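Local coordinates for putative rRNA methyltransferase (Sorangium cellulosum, PDB 4RWZ), which probably methylates 16S ribosomal RNA, as an aminoglycoside-resistance methyltransferase dependent on the 30S subunit for activation, at residues A15-K20 / Y50-D55; F38-A43 / R62-R67; W66-K71 / A80-A85. One frame throughout, in Å; residues are numbered along the deposited sequence.

Contact 1 (A15-K20 / Y50-D55); sequences ADLEAK and YCIGVD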
loop_
_atom_site.group_PDB
_atom_site.type_symbol
_atom_site.label_atom_id
_atom_site.label_comp_id
_atom_site.label_asym_id
_atom_site.label_seq_id
_atom_site.Cartn_x
_atom_site.Cartn_y
_atom_site.Cartn_z
ATOM N N ALA A 15 -9.598 8.762 -15.938
ATOM C CA ALA A 15 -10.806 9.591 -15.897
ATOM C C ALA A 15 -11.939 8.907 -15.130
ATOM O O ALA A 15 -12.680 9.571 -14.418
ATOM C CB ALA A 15 -11.269 9.981 -17.325
ATOM N N ASP A 16 -12.053 7.583 -15.274
ATOM C CA ASP A 16 -12.991 6.781 -14.489
ATOM C C ASP A 16 -12.685 6.920 -13.007
ATOM O O ASP A 16 -13.572 7.153 -12.188
ATOM C CB ASP A 16 -12.846 5.302 -14.841
ATOM C CG ASP A 16 -13.347 4.973 -16.218
ATOM O OD1 ASP A 16 -14.160 5.759 -16.748
ATOM O OD2 ASP A 16 -12.906 3.935 -16.769
ATOM N N LEU A 17 -11.407 6.785 -12.672
ATOM C CA LEU A 17 -10.969 6.862 -11.292
ATOM C C LEU A 17 -11.221 8.270 -10.776
ATOM O O LEU A 17 -11.811 8.453 -9.699
ATOM C CB LEU A 17 -9.479 6.485 -11.163
ATOM C CG LEU A 17 -8.888 6.566 -9.746
ATOM C CD1 LEU A 17 -9.716 5.695 -8.762
ATOM C CD2 LEU A 17 -7.417 6.177 -9.717
ATOM N N GLU A 18 -10.834 9.272 -11.563
ATOM C CA GLU A 18 -11.037 10.659 -11.134
ATOM C C GLU A 18 -12.505 10.999 -10.892
ATOM O O GLU A 18 -12.833 11.821 -10.038
ATOM C CB GLU A 18 -10.400 11.642 -12.118
ATOM C CG GLU A 18 -8.899 11.736 -11.954
ATOM C CD GLU A 18 -8.224 12.549 -13.049
ATOM O OE1 GLU A 18 -8.934 12.994 -13.984
ATOM O OE2 GLU A 18 -6.983 12.741 -12.970
ATOM N N ALA A 19 -13.386 10.352 -11.637
ATOM C CA ALA A 19 -14.814 10.540 -11.455
ATOM C C ALA A 19 -15.240 10.053 -10.074
ATOM O O ALA A 19 -16.106 10.656 -9.443
ATOM C CB ALA A 19 -15.577 9.806 -12.537
ATOM N N LYS A 20 -14.641 8.950 -9.620
ATOM C CA LYS A 20 -14.950 8.384 -8.303
ATOM C C LYS A 20 -14.306 9.156 -7.161
ATOM O O LYS A 20 -14.900 9.289 -6.102
ATOM C CB LYS A 20 -14.525 6.916 -8.220
ATOM C CG LYS A 20 -15.240 6.005 -9.199
ATOM C CD LYS A 20 -16.720 5.912 -8.892
ATOM C CE LYS A 20 -17.405 4.990 -9.880
ATOM N NZ LYS A 20 -18.469 4.207 -9.224
ATOM N N TYR A 50 -11.222 8.160 0.102
ATOM C CA TYR A 50 -11.348 7.116 -0.903
ATOM C C TYR A 50 -10.264 6.083 -0.623
ATOM O O TYR A 50 -9.079 6.390 -0.657
ATOM C CB TYR A 50 -11.223 7.714 -2.323
ATOM C CG TYR A 50 -11.739 6.777 -3.417
ATOM C CD1 TYR A 50 -13.105 6.624 -3.647
ATOM C CD2 TYR A 50 -10.853 6.037 -4.208
ATOM C CE1 TYR A 50 -13.574 5.786 -4.619
ATOM C CE2 TYR A 50 -11.322 5.174 -5.210
ATOM C CZ TYR A 50 -12.697 5.056 -5.405
ATOM O OH TYR A 50 -13.228 4.221 -6.391
ATOM N N CYS A 51 -10.655 4.836 -0.360
ATOM C CA CYS A 51 -9.718 3.797 0.125
ATOM C C CYS A 51 -9.523 2.749 -0.940
ATOM O O CYS A 51 -10.504 2.187 -1.407
ATOM C CB CYS A 51 -10.272 3.129 1.354
ATOM S SG CYS A 51 -10.625 4.349 2.705
ATOM N N ILE A 52 -8.276 2.515 -1.336
ATOM C CA ILE A 52 -7.980 1.632 -2.460
ATOM C C ILE A 52 -7.121 0.505 -1.969
ATOM O O ILE A 52 -6.054 0.751 -1.420
ATOM C CB ILE A 52 -7.225 2.397 -3.587
ATOM C CG1 ILE A 52 -8.050 3.618 -4.021
ATOM C CG2 ILE A 52 -6.938 1.435 -4.744
ATOM C CD1 ILE A 52 -7.335 4.480 -5.157
ATOM N N GLY A 53 -7.564 -0.746 -2.141
ATOM C CA GLY A 53 -6.708 -1.873 -1.779
ATOM C C GLY A 53 -6.130 -2.454 -3.070
ATOM O O GLY A 53 -6.840 -2.551 -4.084
ATOM N N VAL A 54 -4.843 -2.817 -3.038
ATOM C CA VAL A 54 -4.142 -3.362 -4.233
ATOM C C VAL A 54 -3.591 -4.718 -3.883
ATOM O O VAL A 54 -3.012 -4.863 -2.815
ATOM C CB VAL A 54 -2.935 -2.438 -4.601
ATOM C CG1 VAL A 54 -2.243 -2.892 -5.922
ATOM C CG2 VAL A 54 -3.399 -1.020 -4.783
ATOM N N ASP A 55 -3.717 -5.729 -4.765
ATOM C CA ASP A 55 -3.109 -7.005 -4.472
ATOM C C ASP A 55 -2.859 -7.701 -5.823
ATOM O O ASP A 55 -3.592 -7.455 -6.749
ATOM C CB ASP A 55 -4.077 -7.887 -3.651
ATOM C CG ASP A 55 -3.391 -9.109 -3.057
ATOM O OD1 ASP A 55 -3.302 -10.193 -3.735
ATOM O OD2 ASP A 55 -2.907 -9.021 -1.915
#
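Leu-17 and Lys-20, one helical turn apart, both lean on the ring of Tyr-50, and the two neighbours illustrate how one helix can have a dry side and a wet side. The dry side belongs to Leu-17. With its CG anti to the backbone N (chi1 178°), the side chain reaches off the helix into the core, and Leu-17 CD1 comes to 3.9 Å from Tyr-50 CE2. The same methyl looks past the ring to Ile-52, more loosely, CD1 to CD1 at 4.5 Å. Ile-52 CD1 itself sits in the plane of the Tyr-50 ring, at its edge, so three apolar groups close on one another, and Leu-17 also touches Leu-81, Leu-94 and Leu-97. The other side is different in kind. Lys-20 gives only the root of its chain: Lys-20 CB lies 3.5 Å from Tyr-50 OH, with CG beside the same oxygen, after which the chain bends at chi2 (-66°) and carries its ammonium away from the strand to the exposed surface. His-24 adds an edge-to-face ring contact to Tyr-50. The axes of segments 15-20 and 50-55 approach to 11.2 Å, their N-to-C directions 137° apart. Tyr-50 and Ile-52 face this helix while the intervening Cys-51 meets helix 37-45 on the other face of the sheet, the helix-sheet-helix layering of the Rossmann-like methyltransferase fold.

Contact 2 (F38-A43 / R62-R67); sequences FVYRSA and REVSWR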
loop_
_atom_site.group_PDB
_atom_site.type_symbol
_atom_site.label_atom_id
_atom_site.label_comp_id
_atom_site.label_asym_id
_atom_site.label_seq_id
_atom_site.Cartn_x
_atom_site.Cartn_y
_atom_site.Cartn_z
ATOM N N PHE A 38 -8.952 -4.692 5.554
ATOM C CA PHE A 38 -8.485 -3.421 6.150
ATOM C C PHE A 38 -9.084 -2.223 5.405
ATOM O O PHE A 38 -9.437 -1.175 5.975
ATOM C CB PHE A 38 -6.958 -3.372 6.078
ATOM C CG PHE A 38 -6.379 -2.013 6.473
ATOM C CD1 PHE A 38 -6.364 -1.605 7.803
ATOM C CD2 PHE A 38 -5.914 -1.153 5.506
ATOM C CE1 PHE A 38 -5.829 -0.333 8.138
ATOM C CE2 PHE A 38 -5.370 0.100 5.822
ATOM C CZ PHE A 38 -5.328 0.489 7.134
ATOM N N VAL A 39 -9.189 -2.381 4.088
ATOM C CA VAL A 39 -9.735 -1.306 3.231
ATOM C C VAL A 39 -11.212 -1.163 3.410
ATOM O O VAL A 39 -11.742 -0.037 3.497
ATOM C CB VAL A 39 -9.330 -1.518 1.753
ATOM C CG1 VAL A 39 -10.129 -0.655 0.784
ATOM C CG2 VAL A 39 -7.804 -1.237 1.591
ATOM N N TYR A 40 -11.922 -2.282 3.482
ATOM C CA TYR A 40 -13.343 -2.182 3.789
ATOM C C TYR A 40 -13.649 -1.450 5.111
ATOM O O TYR A 40 -14.507 -0.557 5.180
ATOM C CB TYR A 40 -13.963 -3.599 3.820
ATOM C CG TYR A 40 -15.475 -3.563 3.950
ATOM C CD1 TYR A 40 -16.311 -3.399 2.826
ATOM C CD2 TYR A 40 -16.076 -3.674 5.185
ATOM C CE1 TYR A 40 -17.703 -3.361 2.943
ATOM C CE2 TYR A 40 -17.489 -3.636 5.311
ATOM C CZ TYR A 40 -18.280 -3.482 4.185
ATOM O OH TYR A 40 -19.652 -3.421 4.351
ATOM N N ARG A 41 -12.966 -1.848 6.167
ATOM C CA ARG A 41 -13.161 -1.188 7.457
ATOM C C ARG A 41 -12.766 0.274 7.402
ATOM O O ARG A 41 -13.448 1.128 7.995
ATOM C CB ARG A 41 -12.319 -1.888 8.526
ATOM C CG ARG A 41 -12.850 -3.270 8.877
ATOM C CD ARG A 41 -12.173 -3.838 10.175
ATOM N NE ARG A 41 -10.722 -4.081 9.947
ATOM C CZ ARG A 41 -10.244 -5.261 9.498
ATOM N NH1 ARG A 41 -11.042 -6.296 9.342
ATOM N NH2 ARG A 41 -8.980 -5.421 9.331
ATOM N N SER A 42 -11.658 0.569 6.737
ATOM C CA SER A 42 -11.212 1.978 6.676
ATOM C C SER A 42 -12.223 2.841 5.947
ATOM O O SER A 42 -12.503 4.001 6.333
ATOM C CB SER A 42 -9.827 2.114 6.013
ATOM O OG SER A 42 -8.801 1.435 6.749
ATOM N N ALA A 43 -12.850 2.273 4.908
ATOM C CA ALA A 43 -13.856 3.029 4.172
ATOM C C ALA A 43 -15.060 3.321 5.051
ATOM O O ALA A 43 -15.684 4.404 4.950
ATOM C CB ALA A 43 -14.268 2.250 2.850
ATOM N N ARG A 62 -12.007 -11.038 -4.156
ATOM C CA ARG A 62 -13.323 -11.306 -4.777
ATOM C C ARG A 62 -14.441 -10.944 -3.802
ATOM O O ARG A 62 -15.399 -10.234 -4.141
ATOM C CB ARG A 62 -13.451 -12.778 -5.144
ATOM C CG ARG A 62 -14.889 -13.119 -5.631
ATOM C CD ARG A 62 -15.190 -14.626 -5.568
ATOM N NE ARG A 62 -15.167 -15.133 -4.190
ATOM C CZ ARG A 62 -16.109 -14.879 -3.268
ATOM N NH1 ARG A 62 -17.167 -14.096 -3.530
ATOM N NH2 ARG A 62 -15.983 -15.401 -2.057
ATOM N N GLU A 63 -14.314 -11.468 -2.596
ATOM C CA GLU A 63 -15.404 -11.340 -1.630
ATOM C C GLU A 63 -15.663 -9.911 -1.195
ATOM O O GLU A 63 -16.826 -9.385 -1.176
ATOM C CB GLU A 63 -15.129 -12.221 -0.410
ATOM C CG GLU A 63 -16.155 -11.957 0.704
ATOM C CD GLU A 63 -15.886 -12.773 1.998
ATOM O OE1 GLU A 63 -15.098 -13.745 1.981
ATOM O OE2 GLU A 63 -16.461 -12.400 3.033
ATOM N N VAL A 64 -14.591 -9.276 -0.744
ATOM C CA VAL A 64 -14.720 -7.902 -0.281
ATOM C C VAL A 64 -15.121 -6.953 -1.389
ATOM O O VAL A 64 -15.870 -6.008 -1.126
ATOM C CB VAL A 64 -13.392 -7.367 0.390
ATOM C CG1 VAL A 64 -12.299 -7.171 -0.650
ATOM C CG2 VAL A 64 -13.667 -6.037 1.062
ATOM N N SER A 65 -14.606 -7.180 -2.623
ATOM C CA SER A 65 -14.929 -6.230 -3.705
ATOM C C SER A 65 -16.425 -6.390 -4.128
ATOM O O SER A 65 -17.062 -5.411 -4.454
ATOM C CB SER A 65 -13.996 -6.382 -4.925
ATOM O OG SER A 65 -14.126 -7.645 -5.545
ATOM N N TRP A 66 -16.970 -7.598 -4.060
ATOM C CA TRP A 66 -18.385 -7.822 -4.297
ATOM C C TRP A 66 -19.205 -7.108 -3.234
ATOM O O TRP A 66 -20.133 -6.352 -3.531
ATOM C CB TRP A 66 -18.727 -9.313 -4.257
ATOM C CG TRP A 66 -20.197 -9.549 -4.500
ATOM C CD1 TRP A 66 -21.171 -9.910 -3.581
ATOM C CD2 TRP A 66 -20.861 -9.370 -5.747
ATOM N NE1 TRP A 66 -22.391 -10.012 -4.230
ATOM C CE2 TRP A 66 -22.222 -9.676 -5.552
ATOM C CE3 TRP A 66 -20.422 -9.017 -7.030
ATOM C CZ2 TRP A 66 -23.166 -9.629 -6.616
ATOM C CZ3 TRP A 66 -21.343 -8.958 -8.077
ATOM C CH2 TRP A 66 -22.693 -9.283 -7.870
ATOM N N ARG A 67 -18.820 -7.334 -1.980
ATOM C CA ARG A 67 -19.564 -6.767 -0.872
ATOM C C ARG A 67 -19.586 -5.247 -0.970
ATOM O O ARG A 67 -20.630 -4.576 -0.833
ATOM C CB ARG A 67 -18.934 -7.247 0.440
ATOM C CG ARG A 67 -19.464 -6.497 1.659
ATOM C CD ARG A 67 -18.716 -6.991 2.912
ATOM N NE ARG A 67 -18.972 -8.416 3.008
ATOM C CZ ARG A 67 -18.025 -9.354 3.087
ATOM N NH1 ARG A 67 -16.743 -9.031 3.185
ATOM N NH2 ARG A 67 -18.396 -10.613 3.140
#
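Tyr-40 of helix 37-45 reaches across to helix 62-68, and its side chain, taken atom by atom, passes from valine to arginine to a backbone carbonyl. Tyr-40 CB, the first atom, rests 3.7 Å from Val-64 CG2. The CG atom of Tyr-40 stands anti to the backbone N (chi1 -172°), which turns the ring outward along the neighbouring helix; Tyr-40 CD1 is still 4.1 Å from Val-64 CG2. Further out, Tyr-40 CE1 meets the next turn, 3.8 Å from Arg-67 CG, and Tyr-40 CZ lies 3.8 Å from Arg-67 CD. That CD is placed over one face of the ring, 4.1 Å from its centroid, in a CH-pi contact. At the tip, OH still lies beside the Arg-67 methylenes and hydrogen-bonds to Gly-75 O, outside both helices.

The charged end of Arg-67 does not lie on the ring. Its chain bends at chi3, and the guanidinium plane stands 81° from that of the phenol. There it forms a salt bridge to Glu-63, one turn back on its own helix: Arg-67 NH2 to Glu-63 OE2 is 2.6 Å and nearly straight at 169°, within the guanidinium plane and on the anti lone pair of the carboxylate. NH1 adds a weak bond to the same oxygen. Beneath, Val-39 and Val-64 both touch Phe-82 of strand 80-84, so the two helices share one face of the sheet. The chemistry implies a division of labour: the arginine offers its methylenes to the tyrosine and its charge to the glutamate, leaving the helix-helix contact itself apolar.

Contact 3 (W66-K71 / A80-A85); sequences WRASRK and ALFVVA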
loop_
_atom_site.group_PDB
_atom_site.type_symbol
_atom_site.label_atom_id
_atom_site.label_comp_id
_atom_site.label_asym_id
_atom_site.label_seq_id
_atom_site.Cartn_x
_atom_site.Cartn_y
_atom_site.Cartn_z
ATOM N N TRP A 66 -16.970 -7.598 -4.060
ATOM C CA TRP A 66 -18.385 -7.822 -4.297
ATOM C C TRP A 66 -19.205 -7.108 -3.234
ATOM O O TRP A 66 -20.133 -6.352 -3.531
ATOM C CB TRP A 66 -18.727 -9.313 -4.257
ATOM C CG TRP A 66 -20.197 -9.549 -4.500
ATOM C CD1 TRP A 66 -21.171 -9.910 -3.581
ATOM C CD2 TRP A 66 -20.861 -9.370 -5.747
ATOM N NE1 TRP A 66 -22.391 -10.012 -4.230
ATOM C CE2 TRP A 66 -22.222 -9.676 -5.552
ATOM C CE3 TRP A 66 -20.422 -9.017 -7.030
ATOM C CZ2 TRP A 66 -23.166 -9.629 -6.616
ATOM C CZ3 TRP A 66 -21.343 -8.958 -8.077
ATOM C CH2 TRP A 66 -22.693 -9.283 -7.870
ATOM N N ARG A 67 -18.820 -7.334 -1.980
ATOM C CA ARG A 67 -19.564 -6.767 -0.872
ATOM C C ARG A 67 -19.586 -5.247 -0.970
ATOM O O ARG A 67 -20.630 -4.576 -0.833
ATOM C CB ARG A 67 -18.934 -7.247 0.440
ATOM C CG ARG A 67 -19.464 -6.497 1.659
ATOM C CD ARG A 67 -18.716 -6.991 2.912
ATOM N NE ARG A 67 -18.972 -8.416 3.008
ATOM C CZ ARG A 67 -18.025 -9.354 3.087
ATOM N NH1 ARG A 67 -16.743 -9.031 3.185
ATOM N NH2 ARG A 67 -18.396 -10.613 3.140
ATOM N N ALA A 68 -18.420 -4.682 -1.234
ATOM C CA ALA A 68 -18.271 -3.235 -1.238
ATOM C C ALA A 68 -18.986 -2.562 -2.405
ATOM O O ALA A 68 -19.247 -1.368 -2.332
ATOM C CB ALA A 68 -16.783 -2.844 -1.230
ATOM N N SER A 69 -19.302 -3.317 -3.454
ATOM C CA SER A 69 -19.997 -2.735 -4.634
ATOM C C SER A 69 -21.499 -2.828 -4.528
ATOM O O SER A 69 -22.204 -2.375 -5.426
ATOM C CB SER A 69 -19.528 -3.381 -5.951
ATOM O OG SER A 69 -19.743 -4.770 -5.904
ATOM N N ARG A 70 -22.025 -3.416 -3.447
ATOM C CA ARG A 70 -23.467 -3.487 -3.242
ATOM C C ARG A 70 -24.018 -2.097 -2.886
ATOM O O ARG A 70 -23.259 -1.151 -2.673
ATOM C CB ARG A 70 -23.839 -4.500 -2.113
ATOM C CG ARG A 70 -23.390 -6.002 -2.351
ATOM C CD ARG A 70 -23.788 -6.411 -3.694
ATOM N NE ARG A 70 -22.824 -6.107 -4.756
ATOM C CZ ARG A 70 -23.151 -6.025 -6.048
ATOM N NH1 ARG A 70 -24.429 -6.184 -6.414
ATOM N NH2 ARG A 70 -22.225 -5.748 -6.968
ATOM N N LYS A 71 -25.337 -1.988 -2.782
ATOM C CA LYS A 71 -25.987 -0.782 -2.237
ATOM C C LYS A 71 -25.551 -0.627 -0.783
ATOM O O LYS A 71 -25.244 -1.610 -0.130
ATOM C CB LYS A 71 -27.516 -0.947 -2.338
ATOM C CG LYS A 71 -27.886 -1.814 -3.548
ATOM C CD LYS A 71 -28.111 -3.315 -3.083
ATOM C CE LYS A 71 -27.138 -4.354 -3.756
ATOM N NZ LYS A 71 -27.360 -5.819 -3.383
ATOM N N ALA A 80 -14.720 2.584 -1.399
ATOM C CA ALA A 80 -13.701 1.539 -1.436
ATOM C C ALA A 80 -13.533 1.049 -2.859
ATOM O O ALA A 80 -14.501 0.940 -3.619
ATOM C CB ALA A 80 -14.086 0.365 -0.536
ATOM N N LEU A 81 -12.295 0.723 -3.201
ATOM C CA LEU A 81 -11.979 0.193 -4.524
ATOM C C LEU A 81 -10.894 -0.865 -4.381
ATOM O O LEU A 81 -9.969 -0.692 -3.570
ATOM C CB LEU A 81 -11.428 1.305 -5.437
ATOM C CG LEU A 81 -11.225 0.911 -6.916
ATOM C CD1 LEU A 81 -12.598 0.650 -7.547
ATOM C CD2 LEU A 81 -10.474 2.075 -7.596
ATOM N N PHE A 82 -10.982 -1.931 -5.194
ATOM C CA PHE A 82 -9.971 -3.021 -5.180
ATOM C C PHE A 82 -9.332 -3.208 -6.542
ATOM O O PHE A 82 -10.044 -3.361 -7.516
ATOM C CB PHE A 82 -10.633 -4.311 -4.672
ATOM C CG PHE A 82 -11.090 -4.103 -3.249
ATOM C CD1 PHE A 82 -10.184 -4.230 -2.201
ATOM C CD2 PHE A 82 -12.368 -3.662 -3.001
ATOM C CE1 PHE A 82 -10.577 -3.928 -0.894
ATOM C CE2 PHE A 82 -12.778 -3.347 -1.694
ATOM C CZ PHE A 82 -11.876 -3.527 -0.645
ATOM N N VAL A 83 -8.004 -3.160 -6.580
ATOM C CA VAL A 83 -7.213 -3.060 -7.805
ATOM C C VAL A 83 -6.226 -4.217 -7.881
ATOM O O VAL A 83 -5.589 -4.565 -6.892
ATOM C CB VAL A 83 -6.440 -1.713 -7.799
ATOM C CG1 VAL A 83 -5.376 -1.641 -8.929
ATOM C CG2 VAL A 83 -7.491 -0.574 -7.919
ATOM N N VAL A 84 -6.117 -4.836 -9.043
ATOM C CA VAL A 84 -5.210 -5.952 -9.178
ATOM C C VAL A 84 -3.869 -5.481 -9.772
ATOM O O VAL A 84 -3.798 -5.071 -10.956
ATOM C CB VAL A 84 -5.812 -7.051 -10.140
ATOM C CG1 VAL A 84 -4.895 -8.218 -10.182
ATOM C CG2 VAL A 84 -7.201 -7.466 -9.619
ATOM N N ALA A 85 -2.809 -5.558 -8.972
ATOM C CA ALA A 85 -1.469 -5.140 -9.431
ATOM C C ALA A 85 -0.404 -5.658 -8.465
ATOM O O ALA A 85 -0.659 -5.892 -7.287
ATOM C CB ALA A 85 -1.374 -3.616 -9.546
#
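The carbonyl oxygen of Trp-66 is gripped by two donors that arrive from opposite faces of its plane: the backbone N of Ser-69, at 3.1 Å from Trp-66 O, and the side-chain NE of Arg-70, at 3.0 Å from the same oxygen. The second bond is fairly straight, 155° at the hydrogen, with the donor tilted from the carbonyl plane while the oxygen lies close to the plane of the guanidinium group. Another edge of that group is used by Ser-69, whose OG accepts from Arg-70 NH2 at 2.9 Å. Two in-plane bonds thus fix the rotation of the guanidinium group and hold it flat against the indole in a cation-pi stack, with Arg-70 NE 3.7 Å above the Trp-66 ring plane and over its centre. Turns at chi2 (-49°) and chi3 fold the Arg-70 chain back over the indole.

Behind this polar cluster, the helix meets the sheet. Strand 49-55, helix 62-68 and strand 80-84 form a beta-alpha-beta crossover, the repeating unit of Rossmann-like folds, and here Ala-68 of helix 62-68 lies against its second strand, the outermost on that side of the sheet. The point of contact is small: the methyl of Ala-68. Its CB is 4.1 Å from Phe-82 CE2, coming at the edge of the ring near its plane, and 4.2 Å from Ala-80 CB. With only a methyl on each side, the CA atoms of Ala-68 and Ala-80 are 6.6 Å apart. Ala-80 and Phe-82, two residues apart, project from the same face of the strand, whereas the intervening Leu-81 turns its side chain to the opposite face, where it packs on Tyr-50.

The three contacts gather round strands 49-55 and 80-84, the latter outermost on its side of the sheet. Contacts 2 and 3, centred about 6 Å apart, share helix 62-68 and meet at Phe-82, whose CZ lies 3.5 Å from Val-64 CG2. Contact 1, centred about 9 Å from contact 3, works the other face; neighbouring strands tie the two together, with Gly-53 N 2.8 Å from Leu-81 O in a probable hydrogen bond. Contacts 1 and 2, about 13 Å between centres, touch where Val-39 CG2 lies 3.6 Å from Gly-53 CA. In relatives of this fold S-adenosylmethionine binds at the carboxyl ends of the parallel strands; here Asp-55, hydrogen-bonded to Gly-34, ends strand 49-55.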